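Local structure of TRAP-type transporter, periplasmic component (Cupriavidus necator, 4P8B) at residues Y33-V38 and I51-V56; T80-A85 and G89-A94. The protein binds (S)-2-acetolactate and probably delivers it, as the periplasmic solute-binding component, to a TRAP-type transporter in the membrane. All coordinates share one frame; numbering follows the deposited sequence.

Contact 1. Residues Y33-V38 and I51-V56. With X2X ((2S)-2-hydroxy-2-methyl-3-oxobutanoic acid), chain D.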
# COMPACT_ATOMS: atom_id res chain seq x y z
N TYR A 33 -11.60 14.03 16.33
CA TYR A 33 -10.26 13.74 15.85
C TYR A 33 -10.34 13.42 14.38
O TYR A 33 -11.35 12.92 13.92
CB TYR A 33 -9.65 12.57 16.63
CG TYR A 33 -9.34 12.93 18.06
CD1 TYR A 33 -10.30 12.81 19.05
CD2 TYR A 33 -8.09 13.42 18.41
CE1 TYR A 33 -10.03 13.17 20.37
CE2 TYR A 33 -7.82 13.79 19.73
CZ TYR A 33 -8.79 13.64 20.69
OH TYR A 33 -8.55 14.01 22.00
N LYS A 34 -9.29 13.75 13.67
CA LYS A 34 -9.29 13.61 12.22
C LYS A 34 -8.43 12.42 11.78
O LYS A 34 -7.25 12.38 12.08
CB LYS A 34 -8.76 14.90 11.60
CG LYS A 34 -9.44 16.14 12.10
CD LYS A 34 -8.91 17.35 11.36
CE LYS A 34 -9.57 18.62 11.86
NZ LYS A 34 -8.78 19.80 11.45
N MSE A 35 -9.03 11.48 11.04
CA MSE A 35 -8.30 10.33 10.49
C MSE A 35 -8.14 10.47 8.98
O MSE A 35 -9.12 10.56 8.23
CB MSE A 35 -9.02 9.03 10.77
CG MSE A 35 -8.18 7.82 10.32
SE MSE A 35 -9.17 6.14 10.27
CE MSE A 35 -9.71 6.05 12.14
N SER A 36 -6.90 10.49 8.52
CA SER A 36 -6.63 10.60 7.10
C SER A 36 -6.62 9.23 6.44
O SER A 36 -6.04 8.27 6.98
CB SER A 36 -5.28 11.29 6.89
OG SER A 36 -5.09 11.49 5.49
N LEU A 37 -7.24 9.13 5.25
CA LEU A 37 -7.24 7.92 4.42
C LEU A 37 -7.14 8.35 2.97
O LEU A 37 -7.90 9.23 2.56
CB LEU A 37 -8.58 7.19 4.56
CG LEU A 37 -8.95 6.72 5.95
CD1 LEU A 37 -10.42 6.28 5.98
CD2 LEU A 37 -8.04 5.61 6.43
N VAL A 38 -6.29 7.70 2.18
CA VAL A 38 -6.33 7.95 0.74
C VAL A 38 -7.62 7.39 0.16
O VAL A 38 -8.31 8.08 -0.59
CB VAL A 38 -5.14 7.32 0.01
CG1 VAL A 38 -5.27 7.50 -1.49
CG2 VAL A 38 -3.86 7.95 0.46
N ILE A 51 -13.79 0.81 10.59
CA ILE A 51 -13.91 -0.15 11.69
C ILE A 51 -13.13 0.35 12.89
O ILE A 51 -13.61 0.28 14.03
CB ILE A 51 -13.41 -1.55 11.26
CG1 ILE A 51 -14.34 -2.14 10.20
CG2 ILE A 51 -13.28 -2.50 12.47
CD1 ILE A 51 -13.79 -3.36 9.45
N TRP A 52 -11.93 0.87 12.66
CA TRP A 52 -11.12 1.39 13.75
C TRP A 52 -11.87 2.50 14.46
O TRP A 52 -11.98 2.51 15.69
CB TRP A 52 -9.80 1.91 13.19
CG TRP A 52 -8.80 2.32 14.23
CD1 TRP A 52 -8.76 1.97 15.55
CD2 TRP A 52 -7.68 3.18 14.01
NE1 TRP A 52 -7.67 2.55 16.16
CE2 TRP A 52 -6.99 3.30 15.24
CE3 TRP A 52 -7.18 3.85 12.89
CZ2 TRP A 52 -5.84 4.06 15.37
CZ3 TRP A 52 -6.03 4.60 13.02
CH2 TRP A 52 -5.36 4.69 14.25
N ALA A 53 -12.38 3.45 13.69
CA ALA A 53 -13.08 4.59 14.27
C ALA A 53 -14.30 4.14 15.07
O ALA A 53 -14.52 4.63 16.19
CB ALA A 53 -13.48 5.55 13.17
N ASP A 54 -15.07 3.22 14.52
CA ASP A 54 -16.29 2.73 15.18
C ASP A 54 -15.92 2.01 16.47
O ASP A 54 -16.58 2.19 17.50
CB ASP A 54 -17.11 1.80 14.28
CG ASP A 54 -17.71 2.50 13.07
OD1 ASP A 54 -17.69 3.74 13.02
OD2 ASP A 54 -18.21 1.79 12.16
N LEU A 55 -14.87 1.19 16.45
CA LEU A 55 -14.52 0.45 17.66
C LEU A 55 -14.02 1.38 18.75
O LEU A 55 -14.31 1.18 19.93
CB LEU A 55 -13.46 -0.60 17.36
CG LEU A 55 -13.89 -1.81 16.53
CD1 LEU A 55 -12.69 -2.72 16.28
CD2 LEU A 55 -15.00 -2.60 17.21
N VAL A 56 -13.25 2.40 18.37
CA VAL A 56 -12.74 3.35 19.35
C VAL A 56 -13.87 4.10 20.03
O VAL A 56 -13.89 4.25 21.26
CB VAL A 56 -11.77 4.36 18.72
CG1 VAL A 56 -11.53 5.52 19.67
CG2 VAL A 56 -10.46 3.67 18.33
OAD X2X D . -2.18 5.78 -5.03
CAH X2X D . -2.39 4.53 -5.03
OAE X2X D . -2.19 3.83 -6.07
CAI X2X D . -2.86 3.84 -3.79
CAB X2X D . -4.29 4.28 -3.52
OAF X2X D . -2.68 2.46 -3.87
CAG X2X D . -1.95 4.32 -2.71
OAC X2X D . -2.30 5.23 -1.95
CAA X2X D . -0.59 3.72 -2.56

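Contact 2. Residues T80-A85 and G89-A94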
# COMPACT_ATOMS: atom_id res chain seq x y z
N THR A 80 1.73 12.00 -0.81
CA THR A 80 3.14 11.80 -0.55
C THR A 80 3.70 12.83 0.41
O THR A 80 4.91 12.83 0.65
CB THR A 80 4.00 11.71 -1.83
OG1 THR A 80 3.80 12.86 -2.66
CG2 THR A 80 3.66 10.45 -2.64
N ARG A 81 2.85 13.66 1.00
CA ARG A 81 3.27 14.42 2.17
C ARG A 81 2.31 14.25 3.34
O ARG A 81 2.30 15.05 4.27
CB ARG A 81 3.46 15.90 1.84
CG ARG A 81 2.20 16.60 1.37
CD ARG A 81 2.52 18.06 1.03
NE ARG A 81 1.37 18.75 0.46
CZ ARG A 81 0.42 19.35 1.17
NH1 ARG A 81 0.47 19.38 2.49
NH2 ARG A 81 -0.59 19.96 0.54
N GLU A 82 1.51 13.20 3.30
CA GLU A 82 0.65 12.84 4.42
C GLU A 82 1.46 12.59 5.70
O GLU A 82 1.04 13.00 6.79
CB GLU A 82 -0.16 11.60 4.07
CG GLU A 82 -1.25 11.27 5.08
CD GLU A 82 -1.89 9.90 4.86
OE1 GLU A 82 -1.14 8.91 4.67
OE2 GLU A 82 -3.12 9.77 4.86
N PHE A 83 2.62 11.92 5.60
CA PHE A 83 3.38 11.59 6.80
C PHE A 83 3.76 12.87 7.54
O PHE A 83 3.67 12.94 8.78
CB PHE A 83 4.63 10.79 6.48
CG PHE A 83 5.35 10.29 7.69
CD1 PHE A 83 4.88 9.16 8.34
CD2 PHE A 83 6.45 10.95 8.21
CE1 PHE A 83 5.50 8.67 9.44
CE2 PHE A 83 7.09 10.46 9.34
CZ PHE A 83 6.60 9.32 9.96
N SER A 84 4.24 13.87 6.81
CA SER A 84 4.65 15.11 7.46
C SER A 84 3.46 15.78 8.17
O SER A 84 3.60 16.33 9.26
CB SER A 84 5.26 16.07 6.45
OG SER A 84 6.28 15.42 5.71
N ALA A 85 2.29 15.72 7.56
CA ALA A 85 1.10 16.30 8.17
C ALA A 85 0.70 15.56 9.45
O ALA A 85 0.24 16.17 10.41
CB ALA A 85 -0.06 16.31 7.16
N GLY A 89 0.91 17.19 13.12
CA GLY A 89 -0.35 17.28 13.83
C GLY A 89 -1.50 17.92 13.07
O GLY A 89 -2.58 18.14 13.62
N VAL A 90 -1.29 18.22 11.79
CA VAL A 90 -2.40 18.60 10.93
C VAL A 90 -3.38 17.43 10.84
O VAL A 90 -4.59 17.60 10.82
CB VAL A 90 -1.88 18.98 9.54
CG1 VAL A 90 -3.03 19.05 8.51
CG2 VAL A 90 -1.13 20.30 9.60
N ILE A 91 -2.83 16.22 10.81
CA ILE A 91 -3.63 14.99 10.86
C ILE A 91 -3.42 14.32 12.21
O ILE A 91 -2.28 14.17 12.66
CB ILE A 91 -3.18 14.02 9.74
CG1 ILE A 91 -3.46 14.64 8.37
CG2 ILE A 91 -3.90 12.68 9.85
CD1 ILE A 91 -2.79 13.91 7.23
N ASP A 92 -4.50 13.89 12.85
CA ASP A 92 -4.40 13.31 14.19
C ASP A 92 -4.02 11.84 14.15
O ASP A 92 -3.28 11.35 15.01
CB ASP A 92 -5.73 13.45 14.93
CG ASP A 92 -6.15 14.91 15.17
OD1 ASP A 92 -5.29 15.77 15.41
OD2 ASP A 92 -7.36 15.14 15.11
N MSE A 93 -4.56 11.14 13.16
CA MSE A 93 -4.34 9.71 13.03
C MSE A 93 -4.56 9.31 11.58
O MSE A 93 -5.12 10.08 10.80
CB MSE A 93 -5.23 8.89 13.97
CG MSE A 93 -6.75 9.01 13.79
SE MSE A 93 -7.73 8.87 15.55
CE MSE A 93 -7.36 7.02 15.91
N ALA A 94 -4.13 8.12 11.19
CA ALA A 94 -4.26 7.71 9.80
C ALA A 94 -4.13 6.22 9.64
O ALA A 94 -3.55 5.55 10.50
CB ALA A 94 -3.21 8.41 8.96

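Contact 1. Residues Y33-V38 and I51-V56
Selenomethionine Met35, on strand 33-36, meets Trp52 and Ala53 of helix 44-59 almost entirely through its terminal methyl. CE lies 3.4 Å from CE3 of Trp52 and 3.9 Å from CB of Ala53, so the methyl sits between the indole and the CB of Ala53. The chain of Met35 leaves the strand extended, with CG anti to the backbone N (chi1 -174°), and bends at chi3 (-59°), which turns CE onto the tryptophan. SE stands 5.2 Å from the centroid of the six-membered ring of Trp52, 63° off the ring normal: a Met-aromatic contact of oblique geometry. The indole is fixed from beyond the pair, since its NE1 is hydrogen-bonded to Val264 O and Phe246 meets it edge-to-face. All the close packing is thus concentrated around one buried methyl. By contrast, Asp54 on the same helix turn is exposed, and Ile51 and Leu55 are partly so; their side chains make no contact with segment 33-38. Val38, at the far end of that segment, instead approaches the bound acetolactate, CG1 to OAC 3.8 Å. Strand 33-36 packed against helix 44-59, with parallel strand 66-69 following, is a beta-alpha-beta crossover of the periplasmic binding protein fold.

Contact 2. Residues T80-A85 and G89-A94
The carbonyl O of Ala85 faces three consecutive backbone nitrogens, those of Gly89, Val90 and Ile91. Ile91 N gives it a nearly straight hydrogen bond (3.1 Å, N-H...O angle 172°) and Gly89 N a weak, bent one (3.0 Å, 129°), while Val90 N lies 2.9 Å from the same Ala85 O. The donor N of Ile91 lies well above the carbonyl plane, 60° out of it, so the bond is straight at the hydrogen but is not aimed at a lone pair. Gly89 is the first residue beyond helix 82-88 to leave helical angles; at its backbone angles, with positive phi, a CB would be pressed against the preceding carbonyl O. The helical path ends there, and the following residues Val90 and Ile91 pack back against Ala85.

Apolar contacts back up this backbone grip. CB of Ala85 lies 4.0 Å from CB of Val90 and 3.6 Å from CD1 of Ile91. The same CD1 touches CG of Glu82, one helical turn earlier, at 3.7 Å; the two side chains cross at about a right angle. Ile91 reaches both residues because its CG1 is anti to the carbonyl carbon and its chain runs on extended to CD1.

Glu82 thus presents its aliphatic part to Ile91, while at its buried carboxylate OE1 is hydrogen-bonded to Trp101 NE1 and OE2 has its partner in Ser36. The Glu82 side chain lies about 5 Å from those of Gln79 and Asn100, which bind acetolactate, consistent with a second-shell position. Met93 begins strand 93-97, and Ala94 follows in it beside strand 33-36. The whole is a helix C terminus closed by a glycine of positive phi, a turn that leads helix 82-88 into the central strand 93-97 of the solute-binding domain's mixed sheet.

From the N terminus, strand 33-36 comes first, and contact 1 closes where helix 44-59 returns over it, spanning twelve intervening residues. Strand 66-69 then follows beside 33-36, and only later does contact 2 close across the last three residues of helix 82-88, where the turn 89-92 leads into strand 93-97. The two are in series, neither nested nor crossed, with centres 13 Å apart. They meet in the sheet, where 33-36 is the neighbour of both 66-69 and 93-97. Two probable hydrogen bonds join them, Ser36 OG to Glu82 OE2 (2.7 Å) and Lys34 N to Asp92 OD2 (2.8 Å), while Met93 CE packs against Trp52 CZ2 at 3.4 Å.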